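Local atomic coordinates of type I modular polyketide synthase (Streptomyces albus subsp. albus, PDB entry 6IYT), a protein that probably transfers an extender acyl unit, apparently ethylmalonyl from ethylmalonyl-coenzyme A, onto a carrier protein during salinomycin assembly. Residues Ser155-His160 / Val234-Ser239; Glu182-Val187 / Ile313-Ala318; Asp244-Lys249 / Asp325-Arg330; Ser277-Asn282 / Thr288-Val293. All coordinates share one frame; numbering follows the deposited sequence.

The four contacts lie in the acyltransferase part of the chain. Helix 228-245 serves contact 1 from within and contact 3 at its C-terminal end, with centres about 18 Å apart. Contact 2 lies between contact 1 and the hairpin of contact 4, whose centres are about 26 Å apart, and contact 3 touches both contact 2 and contact 4. Contact 2 brings helix 181-200 to the loop leaving strand 310-312. Contact 4 pairs neighbouring strands of the mixed sheet, and both its strands fall in sequence between the two halves of contacts 2 and 3. Those contacts therefore join the helical layers to chain that has already passed through the small subdomain.

Contact 1 (Ser155-His160 / Val234-Ser239); sequences SAVEAH and VVVLRS
Val236 presents its two methyl groups to different parts of the 155-160 segment, packing the end of helix 144-158 against helix 228-245 in the large, alpha/beta-hydrolase-like part of the acyltransferase fold. CG1 of Val236 lies 3.7 Å from the carbonyl O of His160 and 4.1 Å from its CB, so it meets the base of the histidine rather than the imidazole. The other methyl, CG2, approaches CB of Val157 at 4.2 Å. With CG1 anti to its backbone N (chi1 169°), the branched end of Val236 straddles the two residues, and no hydrogen bond crosses between the segments.

The turn at the helix end brings these partners to the same side: His160 N donates to Val157 O at 2.9 Å, closing the chain back beneath the last residues of the helix. The imidazole has the methyl CB of Ala159 3.6 Å above one face, offset toward the rim, while Gln233 touches the same side chain from helix 228-245. Val157 is packed further by Ala232 and by Thr190 of helix 181-200. Val235, next to Val236, and Ser239, about a turn further on from Val235, both rest on Gln185 of that third helix. Ser239 folds back on its own helix, where Val235 O accepts two bonds, one from the backbone N of Ser239 and one from its OG at 2.7 Å.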
loop_
_atom_site.group_PDB
_atom_site.type_symbol
_atom_site.label_atom_id
_atom_site.label_comp_id
_atom_site.label_asym_id
_atom_site.label_seq_id
_atom_site.Cartn_x
_atom_site.Cartn_y
_atom_site.Cartn_z
ATOM N N SER A 155 -17.119 9.350 -4.761
ATOM C CA SER A 155 -18.078 10.451 -4.788
ATOM C C SER A 155 -17.385 11.749 -4.605
ATOM O O SER A 155 -17.754 12.726 -5.216
ATOM C CB SER A 155 -19.145 10.294 -3.720
ATOM O OG SER A 155 -20.003 9.222 -4.057
ATOM N N ALA A 156 -16.380 11.759 -3.736
ATOM C CA ALA A 156 -15.590 12.937 -3.516
ATOM C C ALA A 156 -14.811 13.323 -4.753
ATOM O O ALA A 156 -14.781 14.502 -5.126
ATOM C CB ALA A 156 -14.662 12.748 -2.320
ATOM N N VAL A 157 -14.233 12.356 -5.462
ATOM C CA VAL A 157 -13.510 12.745 -6.648
ATOM C C VAL A 157 -14.426 13.094 -7.836
ATOM O O VAL A 157 -14.169 14.071 -8.530
ATOM C CB VAL A 157 -12.346 11.848 -7.066
ATOM C CG1 VAL A 157 -11.926 10.858 -6.020
ATOM C CG2 VAL A 157 -12.487 11.325 -8.477
ATOM N N GLU A 158 -15.627 12.550 -7.816
ATOM C CA GLU A 158 -16.567 12.771 -8.920
ATOM C C GLU A 158 -17.267 14.119 -8.823
ATOM O O GLU A 158 -17.898 14.550 -9.773
ATOM C CB GLU A 158 -17.593 11.631 -8.972
ATOM C CG GLU A 158 -17.004 10.394 -9.560
ATOM C CD GLU A 158 -17.802 9.161 -9.289
ATOM O OE1 GLU A 158 -17.269 8.056 -9.553
ATOM O OE2 GLU A 158 -19.009 9.289 -9.028
ATOM N N ALA A 159 -17.094 14.808 -7.703
ATOM C CA ALA A 159 -17.530 16.213 -7.601
ATOM C C ALA A 159 -16.715 17.103 -8.543
ATOM O O ALA A 159 -17.123 18.243 -8.840
ATOM C CB ALA A 159 -17.421 16.696 -6.181
ATOM N N HIS A 160 -15.586 16.578 -9.031
ATOM C CA HIS A 160 -14.581 17.406 -9.750
ATOM C C HIS A 160 -14.170 16.855 -11.105
ATOM O O HIS A 160 -13.284 17.413 -11.777
ATOM C CB HIS A 160 -13.348 17.593 -8.894
ATOM C CG HIS A 160 -13.635 18.189 -7.572
ATOM N ND1 HIS A 160 -13.988 19.511 -7.428
ATOM C CD2 HIS A 160 -13.851 17.610 -6.373
ATOM C CE1 HIS A 160 -14.338 19.734 -6.178
ATOM N NE2 HIS A 160 -14.203 18.612 -5.504
ATOM N N VAL A 234 -7.614 18.141 -4.546
ATOM C CA VAL A 234 -6.189 18.335 -4.744
ATOM C C VAL A 234 -5.652 17.368 -5.787
ATOM O O VAL A 234 -4.929 17.777 -6.720
ATOM C CB VAL A 234 -5.374 18.198 -3.459
ATOM C CG1 VAL A 234 -3.915 18.229 -3.762
ATOM C CG2 VAL A 234 -5.708 19.298 -2.466
ATOM N N VAL A 235 -5.957 16.091 -5.639
ATOM C CA VAL A 235 -5.377 15.113 -6.561
ATOM C C VAL A 235 -5.922 15.266 -7.985
ATOM O O VAL A 235 -5.154 15.176 -8.948
ATOM C CB VAL A 235 -5.492 13.649 -6.069
ATOM C CG1 VAL A 235 -6.914 13.157 -6.118
ATOM C CG2 VAL A 235 -4.602 12.750 -6.920
ATOM N N VAL A 236 -7.185 15.657 -8.115
ATOM C CA VAL A 236 -7.777 15.881 -9.428
ATOM C C VAL A 236 -7.136 17.096 -10.098
ATOM O O VAL A 236 -6.670 17.016 -11.216
ATOM C CB VAL A 236 -9.306 16.079 -9.355
ATOM C CG1 VAL A 236 -9.849 16.573 -10.716
ATOM C CG2 VAL A 236 -9.992 14.779 -8.973
ATOM N N LEU A 237 -7.066 18.210 -9.401
ATOM C CA LEU A 237 -6.610 19.437 -10.046
ATOM C C LEU A 237 -5.129 19.404 -10.334
ATOM O O LEU A 237 -4.695 19.902 -11.358
ATOM C CB LEU A 237 -6.942 20.655 -9.210
ATOM C CG LEU A 237 -8.416 21.003 -9.110
ATOM C CD1 LEU A 237 -8.566 22.256 -8.238
ATOM C CD2 LEU A 237 -9.059 21.201 -10.478
ATOM N N ARG A 238 -4.337 18.923 -9.390
ATOM C CA ARG A 238 -2.923 18.846 -9.615
ATOM C C ARG A 238 -2.570 17.910 -10.767
ATOM O O ARG A 238 -1.754 18.253 -11.607
ATOM C CB ARG A 238 -2.170 18.464 -8.366
ATOM C CG ARG A 238 -0.727 18.929 -8.455
ATOM C CD ARG A 238 -0.000 18.779 -7.126
ATOM N NE ARG A 238 0.231 17.374 -6.788
ATOM C CZ ARG A 238 0.893 16.988 -5.701
ATOM N NH1 ARG A 238 1.328 17.900 -4.852
ATOM N NH2 ARG A 238 1.166 15.693 -5.494
ATOM N N SER A 239 -3.203 16.728 -10.828
ATOM C CA SER A 239 -2.914 15.799 -11.911
ATOM C C SER A 239 -3.386 16.333 -13.270
ATOM O O SER A 239 -2.719 16.133 -14.276
ATOM C CB SER A 239 -3.469 14.390 -11.634
ATOM O OG SER A 239 -4.888 14.353 -11.543
#

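Contact 2 (Glu182-Val187 / Ile313-Ala318); sequences EILQPV and IGSTVA
Leu184 of helix 181-200 reaches with one methyl to Ser315, which stands at the third position of a type II beta turn running from Ile313 to Thr316. The touch is small and apolar: CD2 of Leu184 lies 3.9 Å from CB of Ser315, with the carbonyl O of Gly314 at the margin. CG stands anti to the leucine's backbone N (chi1 -177°), which extends the branch outward from the helix. A chi2 of 60° then turns CD1 aside and leaves CD2 extended away from CA, so that CD2 is the methyl reaching the flank of the turn.

Ser315 takes the left-handed backbone conformation expected at this place in the turn. Its OG passes CD2 of Leu184 at 4.2 Å, but its polar partner is the carbonyl O of Asp179, so CB of Ser315 packs on the leucine while OG bonds to the backbone just before the same helix.

Helix 181-200 is kinked within the segment because the ring nitrogen of Pro186 cannot bond to the preceding turn. Gln185 packs on Gln214, Val235 and Ser239, while Glu182 forms a salt bridge with Arg180. Beyond the turn, Val317 and Ala318 open the V-A-S-H sequence, a position linked to extender-unit choice in this enzyme family; a role in choosing ethylmalonyl here is plausible. The turn itself is tied by Thr316. Its backbone N bonds only weakly to Ile313 O, whereas OG1 of Thr316 donates to Ile313 O at 2.7 Å and also accepts from Val252 N of strand 251-255.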
loop_
_atom_site.group_PDB
_atom_site.type_symbol
_atom_site.label_atom_id
_atom_site.label_comp_id
_atom_site.label_asym_id
_atom_site.label_seq_id
_atom_site.Cartn_x
_atom_site.Cartn_y
_atom_site.Cartn_z
ATOM N N GLU A 182 -4.108 12.191 -15.447
ATOM C CA GLU A 182 -5.191 12.920 -14.787
ATOM C C GLU A 182 -6.360 11.972 -14.459
ATOM O O GLU A 182 -7.223 12.293 -13.681
ATOM C CB GLU A 182 -5.640 14.090 -15.645
ATOM C CG GLU A 182 -6.411 13.666 -16.921
ATOM C CD GLU A 182 -5.516 13.395 -18.145
ATOM O OE1 GLU A 182 -4.315 13.003 -18.010
ATOM O OE2 GLU A 182 -6.056 13.491 -19.289
ATOM N N ILE A 183 -6.282 10.760 -14.987
ATOM C CA ILE A 183 -7.242 9.673 -14.664
ATOM C C ILE A 183 -6.665 8.762 -13.606
ATOM O O ILE A 183 -7.330 8.441 -12.599
ATOM C CB ILE A 183 -7.583 8.855 -15.908
ATOM C CG1 ILE A 183 -8.029 9.763 -17.088
ATOM C CG2 ILE A 183 -8.644 7.805 -15.568
ATOM C CD1 ILE A 183 -9.167 10.678 -16.783
ATOM N N LEU A 184 -5.392 8.405 -13.792
ATOM C CA LEU A 184 -4.694 7.492 -12.894
ATOM C C LEU A 184 -4.573 8.011 -11.463
ATOM O O LEU A 184 -4.799 7.256 -10.493
ATOM C CB LEU A 184 -3.304 7.194 -13.457
ATOM C CG LEU A 184 -2.456 6.202 -12.700
ATOM C CD1 LEU A 184 -3.179 4.875 -12.652
ATOM C CD2 LEU A 184 -1.094 6.059 -13.398
ATOM N N GLN A 185 -4.109 9.253 -11.289
ATOM C CA GLN A 185 -3.841 9.712 -9.918
ATOM C C GLN A 185 -5.125 9.700 -9.059
ATOM O O GLN A 185 -5.107 9.220 -7.955
ATOM C CB GLN A 185 -3.153 11.056 -9.890
ATOM C CG GLN A 185 -1.766 11.026 -10.497
ATOM C CD GLN A 185 -0.901 12.218 -10.091
ATOM O OE1 GLN A 185 -1.289 13.031 -9.252
ATOM N NE2 GLN A 185 0.308 12.267 -10.622
ATOM N N PRO A 186 -6.254 10.184 -9.600
ATOM C CA PRO A 186 -7.419 10.127 -8.726
ATOM C C PRO A 186 -7.940 8.718 -8.501
ATOM O O PRO A 186 -8.471 8.410 -7.398
ATOM C CB PRO A 186 -8.471 11.001 -9.480
ATOM C CG PRO A 186 -7.644 11.928 -10.321
ATOM C CD PRO A 186 -6.498 11.035 -10.779
ATOM N N VAL A 187 -7.712 7.825 -9.465
ATOM C CA VAL A 187 -8.086 6.413 -9.279
ATOM C C VAL A 187 -7.176 5.733 -8.219
ATOM O O VAL A 187 -7.666 5.111 -7.302
ATOM C CB VAL A 187 -8.028 5.646 -10.582
ATOM C CG1 VAL A 187 -8.043 4.165 -10.310
ATOM C CG2 VAL A 187 -9.187 6.046 -11.466
ATOM N N ILE A 313 8.827 4.878 -14.684
ATOM C CA ILE A 313 7.581 4.576 -13.946
ATOM C C ILE A 313 6.369 5.038 -14.794
ATOM O O ILE A 313 6.379 6.135 -15.389
ATOM C CB ILE A 313 7.557 5.277 -12.588
ATOM C CG1 ILE A 313 8.707 4.776 -11.692
ATOM C CG2 ILE A 313 6.208 5.119 -11.876
ATOM C CD1 ILE A 313 8.885 5.603 -10.430
ATOM N N GLY A 314 5.439 4.121 -15.008
ATOM C CA GLY A 314 4.343 4.345 -15.949
ATOM C C GLY A 314 3.577 5.637 -15.691
ATOM O O GLY A 314 3.197 5.911 -14.583
ATOM N N SER A 315 3.373 6.410 -16.759
ATOM C CA SER A 315 2.521 7.563 -16.789
ATOM C C SER A 315 3.022 8.735 -15.967
ATOM O O SER A 315 2.290 9.691 -15.748
ATOM C CB SER A 315 1.108 7.214 -16.365
ATOM O OG SER A 315 0.544 6.224 -17.241
ATOM N N THR A 316 4.277 8.704 -15.566
ATOM C CA THR A 316 4.815 9.773 -14.751
ATOM C C THR A 316 5.248 10.945 -15.616
ATOM O O THR A 316 5.487 10.797 -16.838
ATOM C CB THR A 316 6.003 9.317 -13.934
ATOM O OG1 THR A 316 6.982 8.715 -14.803
ATOM C CG2 THR A 316 5.543 8.306 -12.850
ATOM N N VAL A 317 5.197 12.120 -15.018
ATOM C CA VAL A 317 5.862 13.322 -15.547
ATOM C C VAL A 317 7.049 13.636 -14.657
ATOM O O VAL A 317 7.213 13.021 -13.625
ATOM C CB VAL A 317 4.913 14.534 -15.564
ATOM C CG1 VAL A 317 3.760 14.323 -16.547
ATOM C CG2 VAL A 317 4.444 14.922 -14.148
ATOM N N ALA A 318 7.821 14.658 -15.003
ATOM C CA ALA A 318 9.010 14.998 -14.218
ATOM C C ALA A 318 8.638 15.955 -13.103
ATOM O O ALA A 318 9.068 17.101 -13.085
ATOM C CB ALA A 318 10.102 15.613 -15.115
#

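Contact 3 (Asp244-Lys249 / Asp325-Arg330); sequences DELVGK and DPLHER
Arg330 grips a single carboxylate oxygen of Glu245 with both terminal nitrogens, forming a forked salt bridge. NH2 of Arg330 reaches OE2 of Glu245 at 3.1 Å with an N-H...O angle of 144°, while the bond from NH1 of Arg330 to OE2 of Glu245, also 3.1 Å, is weak. OE2 sits at the edge of the guanidinium, in its plane, but the arginine meets it from above the carboxylate plane. The two flat groups are turned 70° apart, and the side chains cross at about a right angle. Glu245 is bent at chi2 (-76°), which swings its carboxylate round to the arginine. The carboxylate of Asp244 lies farther off, OD2 being 5.8 Å from NH2 of Arg330, and may add to the negative field there.

The pair bridges the C-terminal end of helix 228-245 and the first turn of helix 328-334, on the partly solvent-accessible surface of the large subdomain. Beneath it lies an apolar layer. Leu327 places CD2 4.0 Å from CB of Glu245, and meets Leu246 tip to tip, with its CD1 4.0 Å from CG of the latter. Leu327 is further covered by Phe242, Leu246 by Val317 and Gln323. At the finish of helix 228-245 the backbone is held by its own chain: NZ of Lys249 donates to the carbonyl O of Glu245 at 2.8 Å, from above the carbonyl plane.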
loop_
_atom_site.group_PDB
_atom_site.type_symbol
_atom_site.label_atom_id
_atom_site.label_comp_id
_atom_site.label_asym_id
_atom_site.label_seq_id
_atom_site.Cartn_x
_atom_site.Cartn_y
_atom_site.Cartn_z
ATOM N N ASP A 244 -1.905 18.797 -18.495
ATOM C CA ASP A 244 -1.870 19.967 -19.353
ATOM C C ASP A 244 -0.487 20.529 -19.713
ATOM O O ASP A 244 -0.299 21.054 -20.800
ATOM C CB ASP A 244 -2.779 21.074 -18.820
ATOM C CG ASP A 244 -4.250 20.670 -18.830
ATOM O OD1 ASP A 244 -4.585 19.809 -19.616
ATOM O OD2 ASP A 244 -5.048 21.219 -18.092
ATOM N N GLU A 245 0.435 20.541 -18.748
ATOM C CA GLU A 245 1.752 21.164 -18.965
ATOM C C GLU A 245 3.064 20.361 -18.920
ATOM O O GLU A 245 4.088 20.848 -19.398
ATOM C CB GLU A 245 1.899 22.342 -17.993
ATOM C CG GLU A 245 0.706 23.283 -17.964
ATOM C CD GLU A 245 0.657 24.197 -19.172
ATOM O OE1 GLU A 245 1.712 24.392 -19.810
ATOM O OE2 GLU A 245 -0.433 24.721 -19.479
ATOM N N LEU A 246 3.054 19.158 -18.359
ATOM C CA LEU A 246 4.267 18.389 -18.239
ATOM C C LEU A 246 4.328 17.068 -19.041
ATOM O O LEU A 246 5.375 16.501 -19.180
ATOM C CB LEU A 246 4.530 18.070 -16.760
ATOM C CG LEU A 246 4.752 19.237 -15.817
ATOM C CD1 LEU A 246 5.046 18.803 -14.398
ATOM C CD2 LEU A 246 5.909 20.077 -16.349
ATOM N N VAL A 247 3.192 16.590 -19.519
ATOM C CA VAL A 247 3.202 15.292 -20.203
ATOM C C VAL A 247 4.013 15.406 -21.507
ATOM O O VAL A 247 3.932 16.427 -22.199
ATOM C CB VAL A 247 1.781 14.783 -20.494
ATOM C CG1 VAL A 247 1.814 13.622 -21.470
ATOM C CG2 VAL A 247 1.116 14.365 -19.215
ATOM N N GLY A 248 4.958 14.493 -21.683
ATOM C CA GLY A 248 5.865 14.534 -22.833
ATOM C C GLY A 248 7.194 15.223 -22.541
ATOM O O GLY A 248 8.169 15.030 -23.253
ATOM N N LYS A 249 7.220 16.069 -21.536
ATOM C CA LYS A 249 8.415 16.876 -21.250
ATOM C C LYS A 249 9.362 16.190 -20.283
ATOM O O LYS A 249 10.479 16.674 -20.044
ATOM C CB LYS A 249 7.997 18.227 -20.720
ATOM C CG LYS A 249 7.120 18.981 -21.710
ATOM C CD LYS A 249 6.774 20.361 -21.238
ATOM C CE LYS A 249 6.129 21.158 -22.362
ATOM N NZ LYS A 249 4.851 21.797 -21.938
ATOM N N ASP A 325 8.923 24.219 -11.324
ATOM C CA ASP A 325 9.013 25.629 -10.926
ATOM C C ASP A 325 8.103 26.585 -11.716
ATOM O O ASP A 325 7.493 27.480 -11.127
ATOM C CB ASP A 325 10.446 26.131 -10.917
ATOM C CG ASP A 325 11.210 25.670 -9.684
ATOM O OD1 ASP A 325 10.609 25.627 -8.572
ATOM O OD2 ASP A 325 12.387 25.318 -9.822
ATOM N N PRO A 326 8.011 26.410 -13.045
ATOM C CA PRO A 326 7.192 27.346 -13.792
ATOM C C PRO A 326 5.739 27.252 -13.432
ATOM O O PRO A 326 4.941 28.077 -13.892
ATOM C CB PRO A 326 7.405 26.932 -15.247
ATOM C CG PRO A 326 8.739 26.288 -15.272
ATOM C CD PRO A 326 8.940 25.661 -13.922
ATOM N N LEU A 327 5.354 26.165 -12.777
ATOM C CA LEU A 327 3.958 25.951 -12.414
ATOM C C LEU A 327 3.596 26.459 -11.031
ATOM O O LEU A 327 2.459 26.386 -10.641
ATOM C CB LEU A 327 3.595 24.474 -12.498
ATOM C CG LEU A 327 3.799 23.848 -13.864
ATOM C CD1 LEU A 327 3.293 22.415 -13.852
ATOM C CD2 LEU A 327 3.116 24.675 -14.937
ATOM N N HIS A 328 4.567 26.995 -10.313
ATOM C CA HIS A 328 4.399 27.386 -8.921
ATOM C C HIS A 328 3.163 28.270 -8.714
ATOM O O HIS A 328 2.320 27.993 -7.854
ATOM C CB HIS A 328 5.638 28.126 -8.482
ATOM C CG HIS A 328 5.718 28.362 -7.014
ATOM N ND1 HIS A 328 6.833 28.911 -6.417
ATOM C CD2 HIS A 328 4.819 28.160 -6.025
ATOM C CE1 HIS A 328 6.637 28.980 -5.112
ATOM N NE2 HIS A 328 5.405 28.569 -4.856
ATOM N N GLU A 329 3.107 29.377 -9.431
ATOM C CA GLU A 329 2.008 30.351 -9.267
ATOM C C GLU A 329 0.629 29.711 -9.540
ATOM O O GLU A 329 -0.347 29.934 -8.795
ATOM C CB GLU A 329 2.233 31.546 -10.193
ATOM C CG GLU A 329 3.360 32.450 -9.738
ATOM C CD GLU A 329 4.732 31.793 -9.826
ATOM O OE1 GLU A 329 5.521 31.964 -8.854
ATOM O OE2 GLU A 329 5.016 31.126 -10.861
ATOM N N ARG A 330 0.561 28.918 -10.590
ATOM C CA ARG A 330 -0.680 28.234 -10.935
ATOM C C ARG A 330 -1.122 27.232 -9.853
ATOM O O ARG A 330 -2.288 27.087 -9.569
ATOM C CB ARG A 330 -0.567 27.568 -12.304
ATOM C CG ARG A 330 -0.569 28.571 -13.424
ATOM C CD ARG A 330 -0.111 27.977 -14.736
ATOM N NE ARG A 330 -1.171 27.236 -15.392
ATOM C CZ ARG A 330 -1.029 26.687 -16.590
ATOM N NH1 ARG A 330 0.111 26.802 -17.230
ATOM N NH2 ARG A 330 -2.040 26.039 -17.139
#

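Contact 4 (Ser277-Asn282 / Thr288-Val293); sequences SIAGNN and TVAGQV
A beta hairpin with a classic bulge joins strands 276-283 and 286-291 in the mixed sheet of the small, ferredoxin-like subdomain, and Ala279 and Gly280 together face Thr288 at the bulge. Ser277 and Ala290 form a hydrogen-bonded antiparallel pair: Ala290 N donates to Ser277 O at 2.9 Å, and Ser277 N returns a bond to Ala290 O. Ile278 and Val289 follow as a non-hydrogen-bonded pair, where the CA-H of Val289 leans on Ser277 O, 3.4 Å from CA.

At the bulge the register slips by one residue. Ala279 N bonds to Thr288 O at 2.8 Å from above the carbonyl plane, and Gly280 N makes a weak second bond to that oxygen. Thr288 N donates to Gly280 O, restoring the pairing. Thr288 holds OG1 between its own N and carbonyl carbon (chi1 56°), which sets the hydroxyl over Gly280, 3.2 Å from CA; having no side chain, the glycine admits it. CB of Ala279 packs on CB of Ala290 at 3.7 Å, while CG2 of Thr288 lies 4.0 Å from ND2 of Asn282, the side chains crossing at about a right angle. His320, probably the catalytic histidine of this family, touches Ala279, and Val252 of strand 251-255 packs on Thr288 and Ala290.

Two waters join the hairpin's polar groups: one donates to Ser277 OG and Ala290 O, the other bridges Thr288 OG1 and, weakly, Ala279 O. The bulge thus gathers two N-H groups on one carbonyl, while OG1 of Thr288, 2.9 Å from Gly280 N at too poor an angle to bond, hydrogen-bonds to a water instead.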
loop_
_atom_site.group_PDB
_atom_site.type_symbol
_atom_site.label_atom_id
_atom_site.label_comp_id
_atom_site.label_asym_id
_atom_site.label_seq_id
_atom_site.Cartn_x
_atom_site.Cartn_y
_atom_site.Cartn_z
ATOM N N SER A 277 17.640 14.808 -12.446
ATOM C CA SER A 277 17.914 15.062 -11.044
ATOM C C SER A 277 17.298 14.026 -10.172
ATOM O O SER A 277 16.366 13.357 -10.556
ATOM C CB SER A 277 17.429 16.459 -10.622
ATOM O OG SER A 277 16.078 16.601 -10.834
ATOM N N ILE A 278 17.890 13.797 -9.028
ATOM C CA ILE A 278 17.346 12.790 -8.148
ATOM C C ILE A 278 16.031 13.291 -7.562
ATOM O O ILE A 278 15.958 14.425 -6.972
ATOM C CB ILE A 278 18.348 12.414 -7.047
ATOM C CG1 ILE A 278 19.516 11.637 -7.672
ATOM C CG2 ILE A 278 17.674 11.614 -5.962
ATOM C CD1 ILE A 278 20.434 11.005 -6.668
ATOM N N ALA A 279 14.983 12.473 -7.759
ATOM C CA ALA A 279 13.599 12.840 -7.430
ATOM C C ALA A 279 13.127 12.197 -6.138
ATOM O O ALA A 279 12.098 12.589 -5.591
ATOM C CB ALA A 279 12.669 12.424 -8.559
ATOM N N GLY A 280 13.877 11.232 -5.630
ATOM C CA GLY A 280 13.463 10.506 -4.440
ATOM C C GLY A 280 14.571 9.639 -3.896
ATOM O O GLY A 280 15.288 9.014 -4.639
ATOM N N ASN A 281 14.598 9.506 -2.591
ATOM C CA ASN A 281 15.422 8.497 -1.928
ATOM C C ASN A 281 14.551 7.523 -1.187
ATOM O O ASN A 281 13.900 7.901 -0.219
ATOM C CB ASN A 281 16.378 9.165 -0.940
ATOM C CG ASN A 281 17.359 10.084 -1.620
ATOM O OD1 ASN A 281 18.440 9.661 -2.027
ATOM N ND2 ASN A 281 16.969 11.319 -1.806
ATOM N N ASN A 282 14.509 6.275 -1.658
ATOM C CA ASN A 282 13.578 5.287 -1.144
ATOM C C ASN A 282 14.227 4.256 -0.256
ATOM O O ASN A 282 13.543 3.583 0.552
ATOM C CB ASN A 282 12.883 4.584 -2.278
ATOM C CG ASN A 282 11.835 5.441 -2.927
ATOM O OD1 ASN A 282 11.572 6.564 -2.472
ATOM N ND2 ASN A 282 11.381 5.013 -4.099
ATOM N N THR A 288 14.858 7.417 -7.188
ATOM C CA THR A 288 14.174 7.756 -8.404
ATOM C C THR A 288 14.838 8.993 -9.031
ATOM O O THR A 288 15.348 9.767 -8.370
ATOM C CB THR A 288 12.693 8.087 -8.170
ATOM O OG1 THR A 288 12.616 9.126 -7.231
ATOM C CG2 THR A 288 11.955 6.888 -7.607
ATOM N N VAL A 289 14.732 9.080 -10.326
ATOM C CA VAL A 289 15.356 10.141 -11.113
ATOM C C VAL A 289 14.316 10.769 -12.046
ATOM O O VAL A 289 13.571 10.049 -12.703
ATOM C CB VAL A 289 16.486 9.584 -11.972
ATOM C CG1 VAL A 289 17.067 10.686 -12.866
ATOM C CG2 VAL A 289 17.568 8.965 -11.094
ATOM N N ALA A 290 14.178 12.097 -11.983
ATOM C CA ALA A 290 13.227 12.825 -12.815
ATOM C C ALA A 290 13.955 13.589 -13.903
ATOM O O ALA A 290 15.020 14.130 -13.673
ATOM C CB ALA A 290 12.423 13.803 -11.961
ATOM N N GLY A 291 13.311 13.748 -15.048
ATOM C CA GLY A 291 13.765 14.710 -16.014
ATOM C C GLY A 291 13.293 14.407 -17.416
ATOM O O GLY A 291 12.411 13.565 -17.631
ATOM N N GLN A 292 13.991 14.985 -18.382
ATOM C CA GLN A 292 13.603 14.908 -19.780
ATOM C C GLN A 292 13.558 13.444 -20.225
ATOM O O GLN A 292 14.405 12.659 -19.845
ATOM C CB GLN A 292 14.632 15.686 -20.603
ATOM C CG GLN A 292 14.425 15.615 -22.082
ATOM C CD GLN A 292 15.730 15.756 -22.831
ATOM O OE1 GLN A 292 16.382 14.758 -23.109
ATOM N NE2 GLN A 292 16.248 16.973 -22.864
ATOM N N VAL A 293 12.566 13.091 -21.040
ATOM C CA VAL A 293 12.317 11.681 -21.373
ATOM C C VAL A 293 13.496 11.046 -22.114
ATOM O O VAL A 293 13.927 9.950 -21.773
ATOM C CB VAL A 293 11.041 11.525 -22.221
ATOM C CG1 VAL A 293 10.861 10.064 -22.657
ATOM C CG2 VAL A 293 9.837 12.006 -21.431
HETATM O O HOH W 1 15.578 17.096 -13.629
HETATM O O HOH W 2 10.150 10.362 -6.630
#